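Local coordinates for malonyl CoA-acyl carrier protein transacylase (Burkholderia pseudomallei 1710b, PDB 3EZO), which probably transfers the malonyl group of malonyl-CoA to holo-acyl carrier protein, releasing free CoA, at residues A[120-125]-A[216-221]; A[126-131]-A[204-209]; A[236-241]-A[253-258]. One frame throughout, in Å; residues are numbered along the deposited sequence.

Interaction 1: residues A[120-125]-A[216-221]; sequences VRFRAQ and DKLREY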
loop_
_atom_site.group_PDB
_atom_site.type_symbol
_atom_site.label_atom_id
_atom_site.label_comp_id
_atom_site.label_asym_id
_atom_site.label_seq_id
_atom_site.Cartn_x
_atom_site.Cartn_y
_atom_site.Cartn_z
ATOM N N VAL A 120 5.650 -3.094 10.622
ATOM C CA VAL A 120 5.870 -2.359 9.391
ATOM C C VAL A 120 7.157 -1.554 9.426
ATOM O O VAL A 120 7.774 -1.353 8.384
ATOM C CB VAL A 120 4.670 -1.507 8.950
ATOM C CG1 VAL A 120 3.428 -2.379 8.927
ATOM C CG2 VAL A 120 4.498 -0.263 9.867
ATOM N N ARG A 121 7.589 -1.125 10.610
ATOM C CA ARG A 121 8.949 -0.561 10.754
ATOM C C ARG A 121 9.992 -1.590 10.325
ATOM O O ARG A 121 10.896 -1.312 9.517
ATOM C CB ARG A 121 9.215 -0.141 12.189
ATOM C CG ARG A 121 10.557 0.511 12.400
ATOM C CD ARG A 121 10.647 1.111 13.808
ATOM N NE ARG A 121 10.521 0.061 14.832
ATOM C CZ ARG A 121 10.626 0.244 16.147
ATOM N NH1 ARG A 121 10.862 1.439 16.661
ATOM N NH2 ARG A 121 10.483 -0.791 16.946
ATOM N N PHE A 122 9.849 -2.792 10.858
ATOM C CA PHE A 122 10.737 -3.882 10.472
ATOM C C PHE A 122 10.644 -4.189 8.958
ATOM O O PHE A 122 11.662 -4.305 8.278
ATOM C CB PHE A 122 10.438 -5.128 11.269
ATOM C CG PHE A 122 11.345 -6.268 10.908
ATOM C CD1 PHE A 122 12.596 -6.390 11.513
ATOM C CD2 PHE A 122 10.991 -7.177 9.893
ATOM C CE1 PHE A 122 13.450 -7.442 11.186
ATOM C CE2 PHE A 122 11.856 -8.204 9.541
ATOM C CZ PHE A 122 13.085 -8.327 10.183
ATOM N N ARG A 123 9.419 -4.280 8.432
ATOM C CA ARG A 123 9.226 -4.507 7.008
ATOM C C ARG A 123 10.001 -3.467 6.192
ATOM O O ARG A 123 10.675 -3.800 5.210
ATOM C CB ARG A 123 7.750 -4.401 6.652
ATOM C CG ARG A 123 7.456 -4.498 5.154
ATOM C CD ARG A 123 5.922 -4.490 4.940
ATOM N NE ARG A 123 5.473 -4.731 3.544
ATOM C CZ ARG A 123 5.265 -3.794 2.632
ATOM N NH1 ARG A 123 5.530 -2.493 2.872
ATOM N NH2 ARG A 123 4.814 -4.148 1.442
ATOM N N ALA A 124 9.874 -2.199 6.574
ATOM C CA ALA A 124 10.605 -1.120 5.885
ATOM C C ALA A 124 12.104 -1.373 5.908
ATOM O O ALA A 124 12.766 -1.274 4.865
ATOM C CB ALA A 124 10.264 0.258 6.473
ATOM N N GLN A 125 12.639 -1.725 7.068
ATOM C CA GLN A 125 14.082 -2.005 7.230
ATOM C C GLN A 125 14.527 -3.179 6.321
ATOM O O GLN A 125 15.535 -3.066 5.596
ATOM C CB GLN A 125 14.397 -2.265 8.724
ATOM C CG GLN A 125 15.573 -3.256 9.056
ATOM C CD GLN A 125 16.947 -2.732 8.657
ATOM O OE1 GLN A 125 17.258 -1.526 8.816
ATOM N NE2 GLN A 125 17.793 -3.638 8.145
ATOM N N ASP A 216 12.403 -13.322 3.407
ATOM C CA ASP A 216 12.941 -14.265 4.371
ATOM C C ASP A 216 12.981 -13.685 5.785
ATOM O O ASP A 216 12.658 -14.374 6.736
ATOM C CB ASP A 216 14.343 -14.723 3.949
ATOM C CG ASP A 216 14.306 -15.570 2.682
ATOM O OD1 ASP A 216 13.286 -16.270 2.491
ATOM O OD2 ASP A 216 15.262 -15.510 1.881
ATOM N N LYS A 217 13.370 -12.422 5.911
ATOM C CA LYS A 217 13.380 -11.745 7.213
ATOM C C LYS A 217 11.947 -11.578 7.750
ATOM O O LYS A 217 11.694 -11.774 8.936
ATOM C CB LYS A 217 14.060 -10.377 7.080
ATOM C CG LYS A 217 15.569 -10.436 6.844
ATOM C CD LYS A 217 16.119 -8.988 6.550
ATOM C CE LYS A 217 15.621 -8.466 5.133
ATOM N NZ LYS A 217 16.438 -7.451 4.325
ATOM N N LEU A 218 11.022 -11.241 6.858
ATOM C CA LEU A 218 9.621 -11.085 7.238
ATOM C C LEU A 218 9.033 -12.372 7.772
ATOM O O LEU A 218 8.274 -12.328 8.748
ATOM C CB LEU A 218 8.728 -10.543 6.094
ATOM C CG LEU A 218 8.662 -9.023 5.994
ATOM C CD1 LEU A 218 8.113 -8.536 4.587
ATOM C CD2 LEU A 218 7.833 -8.431 7.180
ATOM N N ARG A 219 9.400 -13.500 7.165
ATOM C CA ARG A 219 8.916 -14.804 7.616
ATOM C C ARG A 219 9.360 -15.086 9.045
ATOM O O ARG A 219 8.561 -15.525 9.880
ATOM C CB ARG A 219 9.362 -15.936 6.677
ATOM C CG ARG A 219 8.710 -17.227 7.029
ATOM C CD ARG A 219 9.271 -18.413 6.229
ATOM N NE ARG A 219 8.993 -18.291 4.782
ATOM C CZ ARG A 219 9.858 -17.934 3.833
ATOM N NH1 ARG A 219 11.102 -17.554 4.107
ATOM N NH2 ARG A 219 9.457 -17.912 2.581
ATOM N N GLU A 220 10.633 -14.821 9.333
ATOM C CA GLU A 220 11.148 -14.984 10.691
ATOM C C GLU A 220 10.432 -14.056 11.659
ATOM O O GLU A 220 10.000 -14.473 12.738
ATOM C CB GLU A 220 12.650 -14.684 10.756
ATOM C CG GLU A 220 13.474 -15.649 9.983
ATOM C CD GLU A 220 14.963 -15.261 9.916
ATOM O OE1 GLU A 220 15.340 -14.096 10.262
ATOM O OE2 GLU A 220 15.744 -16.165 9.497
ATOM N N TYR A 221 10.281 -12.796 11.270
ATOM C CA TYR A 221 9.587 -11.820 12.141
ATOM C C TYR A 221 8.123 -12.208 12.383
ATOM O O TYR A 221 7.656 -12.233 13.511
ATOM C CB TYR A 221 9.679 -10.392 11.567
ATOM C CG TYR A 221 9.173 -9.336 12.531
ATOM C CD1 TYR A 221 10.057 -8.530 13.261
ATOM C CD2 TYR A 221 7.812 -9.141 12.714
ATOM C CE1 TYR A 221 9.553 -7.562 14.183
ATOM C CE2 TYR A 221 7.314 -8.184 13.600
ATOM C CZ TYR A 221 8.183 -7.401 14.324
ATOM O OH TYR A 221 7.630 -6.458 15.185
#
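Phe122 is the wedge between two nearly antiparallel helices, whose segments 120-125 and 216-221 run at 157° with a closest axis approach of 9.9 Å. Its ring lies against that of Tyr221 in an offset stack, with centroids 4.7 Å apart and planes tilted by 25°. Tyr221 CD1 sits over one face of the Phe122 ring, nearest to Phe122 CG at 3.5 Å. The two side chains slide past each other in opposite directions, so each ring also receives a methylene: Phe122 CB over the face of Tyr221, Tyr221 CB off-centre on Phe122. Both have CG anti to the backbone N, which sends the rings across the gap. The far end of the Phe122 ring reaches the other helix, where CZ meets Lys217 CB at 3.8 Å. Beside it, Leu218 CD2 lies 4.1 Å from Arg123 CB.

Further out, Lys217 bends at its third torsion and brings NZ to the carbonyl oxygen of Ala126. Arg123 runs extended from CG to NE, and its guanidinium bonds to Gln256, Gln69 and the predicted nucleophile Ser98. The helix pairing is therefore apolar and aromatic, while the charged ends of Lys217 and Arg123 find partners beyond the two segments.

Interaction 2: residues A[126-131]-A[204-209]; sequences AMQTAV and APFHSS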
loop_
_atom_site.group_PDB
_atom_site.type_symbol
_atom_site.label_atom_id
_atom_site.label_comp_id
_atom_site.label_asym_id
_atom_site.label_seq_id
_atom_site.Cartn_x
_atom_site.Cartn_y
_atom_site.Cartn_z
ATOM N N ALA A 126 13.749 -4.277 6.358
ATOM C CA ALA A 126 13.974 -5.442 5.538
ATOM C C ALA A 126 14.005 -5.144 4.046
ATOM O O ALA A 126 14.888 -5.586 3.347
ATOM C CB ALA A 126 12.882 -6.524 5.838
ATOM N N MET A 127 12.986 -4.455 3.554
ATOM C CA MET A 127 12.870 -4.142 2.144
ATOM C C MET A 127 13.987 -3.178 1.654
ATOM O O MET A 127 14.481 -3.282 0.511
ATOM C CB MET A 127 11.502 -3.545 1.851
ATOM C CG MET A 127 10.301 -4.513 2.128
ATOM S SD MET A 127 8.729 -3.669 1.735
ATOM C CE MET A 127 8.739 -3.736 -0.033
ATOM N N GLN A 128 14.403 -2.263 2.529
ATOM C CA GLN A 128 15.417 -1.282 2.149
ATOM C C GLN A 128 16.828 -1.903 2.107
ATOM O O GLN A 128 17.690 -1.398 1.429
ATOM C CB GLN A 128 15.342 -0.066 3.089
ATOM C CG GLN A 128 16.255 1.091 2.718
ATOM C CD GLN A 128 15.926 1.678 1.351
ATOM O OE1 GLN A 128 16.851 1.894 0.550
ATOM N NE2 GLN A 128 14.614 1.882 1.048
ATOM N N THR A 129 17.075 -2.975 2.861
ATOM C CA THR A 129 18.387 -3.571 2.920
ATOM C C THR A 129 18.516 -4.988 2.299
ATOM O O THR A 129 19.526 -5.678 2.529
ATOM C CB THR A 129 18.807 -3.609 4.365
ATOM O OG1 THR A 129 17.904 -4.435 5.092
ATOM C CG2 THR A 129 18.797 -2.168 4.952
ATOM N N ALA A 130 17.513 -5.428 1.539
ATOM C CA ALA A 130 17.533 -6.774 0.948
ATOM C C ALA A 130 18.683 -6.910 -0.060
ATOM O O ALA A 130 19.367 -7.934 -0.083
ATOM C CB ALA A 130 16.216 -7.110 0.294
ATOM N N VAL A 131 18.910 -5.870 -0.860
ATOM C CA VAL A 131 19.964 -5.901 -1.863
ATOM C C VAL A 131 20.933 -4.747 -1.642
ATOM O O VAL A 131 20.567 -3.709 -1.048
ATOM C CB VAL A 131 19.418 -5.885 -3.313
ATOM C CG1 VAL A 131 18.401 -7.015 -3.512
ATOM C CG2 VAL A 131 18.790 -4.601 -3.643
ATOM N N ALA A 204 15.529 0.983 -4.060
ATOM C CA ALA A 204 15.506 -0.461 -3.838
ATOM C C ALA A 204 14.404 -1.060 -4.714
ATOM O O ALA A 204 13.365 -0.413 -4.931
ATOM C CB ALA A 204 15.263 -0.728 -2.404
ATOM N N PRO A 205 14.607 -2.265 -5.242
ATOM C CA PRO A 205 13.685 -2.838 -6.247
ATOM C C PRO A 205 12.505 -3.563 -5.630
ATOM O O PRO A 205 12.356 -4.801 -5.776
ATOM C CB PRO A 205 14.589 -3.833 -6.961
ATOM C CG PRO A 205 15.449 -4.380 -5.883
ATOM C CD PRO A 205 15.684 -3.233 -4.924
ATOM N N PHE A 206 11.664 -2.809 -4.937
ATOM C CA PHE A 206 10.550 -3.381 -4.211
ATOM C C PHE A 206 9.610 -4.171 -5.128
ATOM O O PHE A 206 9.347 -3.798 -6.288
ATOM C CB PHE A 206 9.720 -2.256 -3.560
ATOM C CG PHE A 206 10.460 -1.429 -2.541
ATOM C CD1 PHE A 206 11.586 -1.891 -1.879
ATOM C CD2 PHE A 206 9.965 -0.188 -2.197
ATOM C CE1 PHE A 206 12.231 -1.108 -0.938
ATOM C CE2 PHE A 206 10.628 0.612 -1.241
ATOM C CZ PHE A 206 11.750 0.135 -0.624
ATOM N N HIS A 207 9.101 -5.267 -4.579
ATOM C CA HIS A 207 8.107 -6.113 -5.229
ATOM C C HIS A 207 8.674 -6.891 -6.426
ATOM O O HIS A 207 7.924 -7.570 -7.102
ATOM C CB HIS A 207 6.833 -5.304 -5.540
ATOM C CG HIS A 207 6.135 -4.832 -4.302
ATOM N ND1 HIS A 207 5.477 -5.699 -3.455
ATOM C CD2 HIS A 207 6.013 -3.594 -3.754
ATOM C CE1 HIS A 207 5.006 -5.015 -2.415
ATOM N NE2 HIS A 207 5.305 -3.734 -2.581
ATOM N N SER A 208 9.997 -6.823 -6.623
ATOM C CA SER A 208 10.738 -7.702 -7.534
ATOM C C SER A 208 11.293 -8.923 -6.816
ATOM O O SER A 208 11.463 -8.932 -5.591
ATOM C CB SER A 208 11.896 -6.962 -8.223
ATOM O OG SER A 208 13.036 -6.830 -7.380
ATOM N N SER A 209 11.558 -9.966 -7.598
ATOM C CA SER A 209 12.195 -11.181 -7.084
ATOM C C SER A 209 13.539 -10.928 -6.442
ATOM O O SER A 209 13.998 -11.730 -5.632
ATOM C CB SER A 209 12.336 -12.211 -8.221
ATOM O OG SER A 209 13.102 -11.693 -9.304
#
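Met127 and Phe206 cross at about a right angle where the end of helix 113-128 meets the loop carrying the predicted catalytic His207. Met127 has CG anti to its carbonyl carbon (chi1 -63°) and a straight second torsion, then bends at the third (chi3 76°). That last turn lays CE over the face of the Phe206 ring, 4.2 Å from its centroid, in a CH-pi contact; SD, 5.1 Å from the same centroid, makes it a Met-aromatic pair. Phe206, also with CG anti to the carbonyl carbon, swings its ring toward the helix, and CE1 comes 3.4 Å from Met127 O, which lies in the ring plane at the edge.

The bend of Gln128 at chi2 brings its amide to the edge of the same ring, NE2 lying 3.7 Å from CZ of Phe206; the two planes stand 81° apart, and OE1 is held by Ser203. Val131 and Pro205 meet tip to tip, Val131 CG2 lying 3.6 Å from Pro205 CD.

Ser208 N closes a type II turn on Pro205 O, with His207 at a positive phi, and Ser208 OG adds a second bond to the same oxygen. The imidazole bonds through NE2 to Ser98 OG and through ND1 to the carbonyl oxygens of Gln256 and Gly259. The His207-Ser98 pair is consistent with the Ser-His dyad of malonyl-CoA:ACP transacylases.

Interaction 3: residues A[236-241]-A[253-258]; sequences NNIDVA and LVRQAA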
loop_
_atom_site.group_PDB
_atom_site.type_symbol
_atom_site.label_atom_id
_atom_site.label_comp_id
_atom_site.label_asym_id
_atom_site.label_seq_id
_atom_site.Cartn_x
_atom_site.Cartn_y
_atom_site.Cartn_z
ATOM N N ASN A 236 -5.965 -10.144 -0.734
ATOM C CA ASN A 236 -4.520 -9.854 -0.705
ATOM C C ASN A 236 -3.940 -9.459 -2.051
ATOM O O ASN A 236 -4.467 -9.798 -3.124
ATOM C CB ASN A 236 -3.704 -10.954 0.029
ATOM C CG ASN A 236 -3.775 -12.336 -0.626
ATOM O OD1 ASN A 236 -3.806 -12.465 -1.833
ATOM N ND2 ASN A 236 -3.774 -13.365 0.197
ATOM N N ASN A 237 -2.852 -8.704 -1.994
ATOM C CA ASN A 237 -2.205 -8.170 -3.177
ATOM C C ASN A 237 -1.573 -9.270 -4.022
ATOM O O ASN A 237 -1.565 -9.201 -5.229
ATOM C CB ASN A 237 -1.076 -7.231 -2.783
ATOM C CG ASN A 237 -1.536 -5.912 -2.192
ATOM O OD1 ASN A 237 -0.722 -5.188 -1.623
ATOM N ND2 ASN A 237 -2.789 -5.563 -2.365
ATOM N N ILE A 238 -0.977 -10.239 -3.366
ATOM C CA ILE A 238 -0.123 -11.248 -4.042
ATOM C C ILE A 238 -0.962 -12.269 -4.819
ATOM O O ILE A 238 -0.669 -12.558 -5.982
ATOM C CB ILE A 238 0.852 -11.913 -3.058
ATOM C CG1 ILE A 238 1.961 -12.694 -3.814
ATOM C CG2 ILE A 238 0.120 -12.812 -2.036
ATOM C CD1 ILE A 238 3.060 -11.852 -4.424
ATOM N N ASP A 239 -2.042 -12.755 -4.219
ATOM C CA ASP A 239 -2.808 -13.813 -4.802
ATOM C C ASP A 239 -4.228 -13.392 -5.213
ATOM O O ASP A 239 -4.933 -14.155 -5.851
ATOM C CB ASP A 239 -2.900 -14.966 -3.822
ATOM C CG ASP A 239 -1.563 -15.625 -3.529
ATOM O OD1 ASP A 239 -0.593 -15.493 -4.311
ATOM O OD2 ASP A 239 -1.489 -16.308 -2.483
ATOM N N VAL A 240 -4.640 -12.165 -4.895
ATOM C CA VAL A 240 -6.030 -11.774 -5.044
ATOM C C VAL A 240 -6.964 -12.803 -4.371
ATOM O O VAL A 240 -8.017 -13.149 -4.901
ATOM C CB VAL A 240 -6.388 -11.542 -6.523
ATOM C CG1 VAL A 240 -7.603 -10.686 -6.637
ATOM C CG2 VAL A 240 -5.172 -10.910 -7.302
ATOM N N ALA A 241 -6.577 -13.257 -3.178
ATOM C CA ALA A 241 -7.304 -14.274 -2.441
ATOM C C ALA A 241 -7.773 -13.689 -1.130
ATOM O O ALA A 241 -7.106 -12.835 -0.529
ATOM C CB ALA A 241 -6.392 -15.489 -2.151
ATOM N N LEU A 253 1.736 -12.087 3.268
ATOM C CA LEU A 253 2.566 -10.908 3.580
ATOM C C LEU A 253 4.047 -11.122 3.242
ATOM O O LEU A 253 4.705 -10.189 2.784
ATOM C CB LEU A 253 2.412 -10.456 5.038
ATOM C CG LEU A 253 1.038 -9.915 5.439
ATOM C CD1 LEU A 253 1.058 -9.611 6.970
ATOM C CD2 LEU A 253 0.612 -8.713 4.603
ATOM N N VAL A 254 4.555 -12.331 3.493
ATOM C CA VAL A 254 5.967 -12.695 3.191
ATOM C C VAL A 254 6.216 -12.568 1.689
ATOM O O VAL A 254 7.167 -11.875 1.246
ATOM C CB VAL A 254 6.303 -14.126 3.725
ATOM C CG1 VAL A 254 7.607 -14.700 3.116
ATOM C CG2 VAL A 254 6.341 -14.153 5.264
ATOM N N ARG A 255 5.335 -13.182 0.885
ATOM C CA ARG A 255 5.519 -13.206 -0.558
ATOM C C ARG A 255 5.229 -11.851 -1.166
ATOM O O ARG A 255 5.813 -11.472 -2.223
ATOM C CB ARG A 255 4.688 -14.320 -1.199
ATOM C CG ARG A 255 5.270 -15.717 -0.942
ATOM C CD ARG A 255 4.485 -16.856 -1.633
ATOM N NE ARG A 255 3.145 -16.973 -1.077
ATOM C CZ ARG A 255 2.015 -16.603 -1.670
ATOM N NH1 ARG A 255 2.023 -16.117 -2.887
ATOM N NH2 ARG A 255 0.845 -16.733 -1.015
ATOM N N GLN A 256 4.370 -11.085 -0.513
ATOM C CA GLN A 256 3.987 -9.769 -1.045
ATOM C C GLN A 256 5.195 -8.877 -1.326
ATOM O O GLN A 256 5.218 -8.159 -2.319
ATOM C CB GLN A 256 3.078 -9.051 -0.072
ATOM C CG GLN A 256 2.446 -7.740 -0.573
ATOM C CD GLN A 256 2.221 -6.676 0.493
ATOM O OE1 GLN A 256 3.105 -6.374 1.315
ATOM N NE2 GLN A 256 1.081 -6.011 0.404
ATOM N N ALA A 257 6.177 -8.932 -0.440
ATOM C CA ALA A 257 7.273 -7.980 -0.460
ATOM C C ALA A 257 8.139 -8.133 -1.696
ATOM O O ALA A 257 8.749 -7.151 -2.137
ATOM C CB ALA A 257 8.108 -8.103 0.792
ATOM N N ALA A 258 8.182 -9.343 -2.252
ATOM C CA ALA A 258 9.078 -9.638 -3.355
ATOM C C ALA A 258 8.264 -10.122 -4.542
ATOM O O ALA A 258 8.821 -10.744 -5.455
ATOM C CB ALA A 258 10.120 -10.689 -2.964
#
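Arg255 leaves helix 246-256 with its CB pointing at the loop 236-241, and that methylene meets Ile238 CG1 at 4.1 Å. CG stands anti to the carbonyl carbon and the second torsion is straight, but the chain turns at chi3 (-65°), carrying the guanidinium across Ile238 at about a right angle. NE faces its own helix and forms a salt bridge with Asp251. NH1 lies 3.5 Å from Ile238 CG1 and donates, almost straight at 173°, to Asp239 OD1. NH2 donates to Asp239 OD2 at 2.8 Å. The arginine thus grips the carboxylate end-on, one nitrogen to each oxygen, on both syn lone pairs, with the two planes nearly coplanar. Held by both Asp239 and Asp251, the guanidinium is fixed in rotation; two carboxylates meeting the one cation probably favour its charged form.

Ile238 fills the middle of the contact, its CD1 resting 3.5 Å from Arg255 O. On the other side of this residue the bonding is between amides. Gln256 NE2 donates to Asn237 OD1 at 2.8 Å, a bent bond (132°) that arrives above the carbonyl plane, and the same NE2 also donates to Ser98 O. Asn237 OD1 takes the N-H of Ser98 as well, while Asn237 ND2 reaches Gly96 O.

The loop itself is shaped by Asn236, whose OD1 accepts from Asp239 N in an Asx motif and from Ala241 N as well. Gly96 and Ser98 belong to a GxSxG sequence consistent with a nucleophile elbow, the strained strand-to-helix turn of acyltransferases. By bonding to the backbone of that turn, the amide pair is consistent with a second shell beside the predicted Ser98-His207 site.

Overall arrangement
Each of the three interactions sends one side chain to the predicted Ser-His site, Arg123, His207 and Gln256 in turn, yet their chemistry differs. Interaction 1, partly buried, packs helix 113-128 on helix 212-223 with aromatic and aliphatic groups. Interaction 2, buried, uses the end of the same helix 113-128 and lies, along the chain, inside the loop that interaction 1 closes; here sulfur, methyl and ring replace the stacked rings. Interaction 3, also buried, follows later in the sequence and depends on charge and amide bonding. Contacts between the segments join them: Leu218 of interaction 1 packs on Ala257 of interaction 3, whose carbonyl oxygen probably accepts the backbone N-H of His207 in interaction 2.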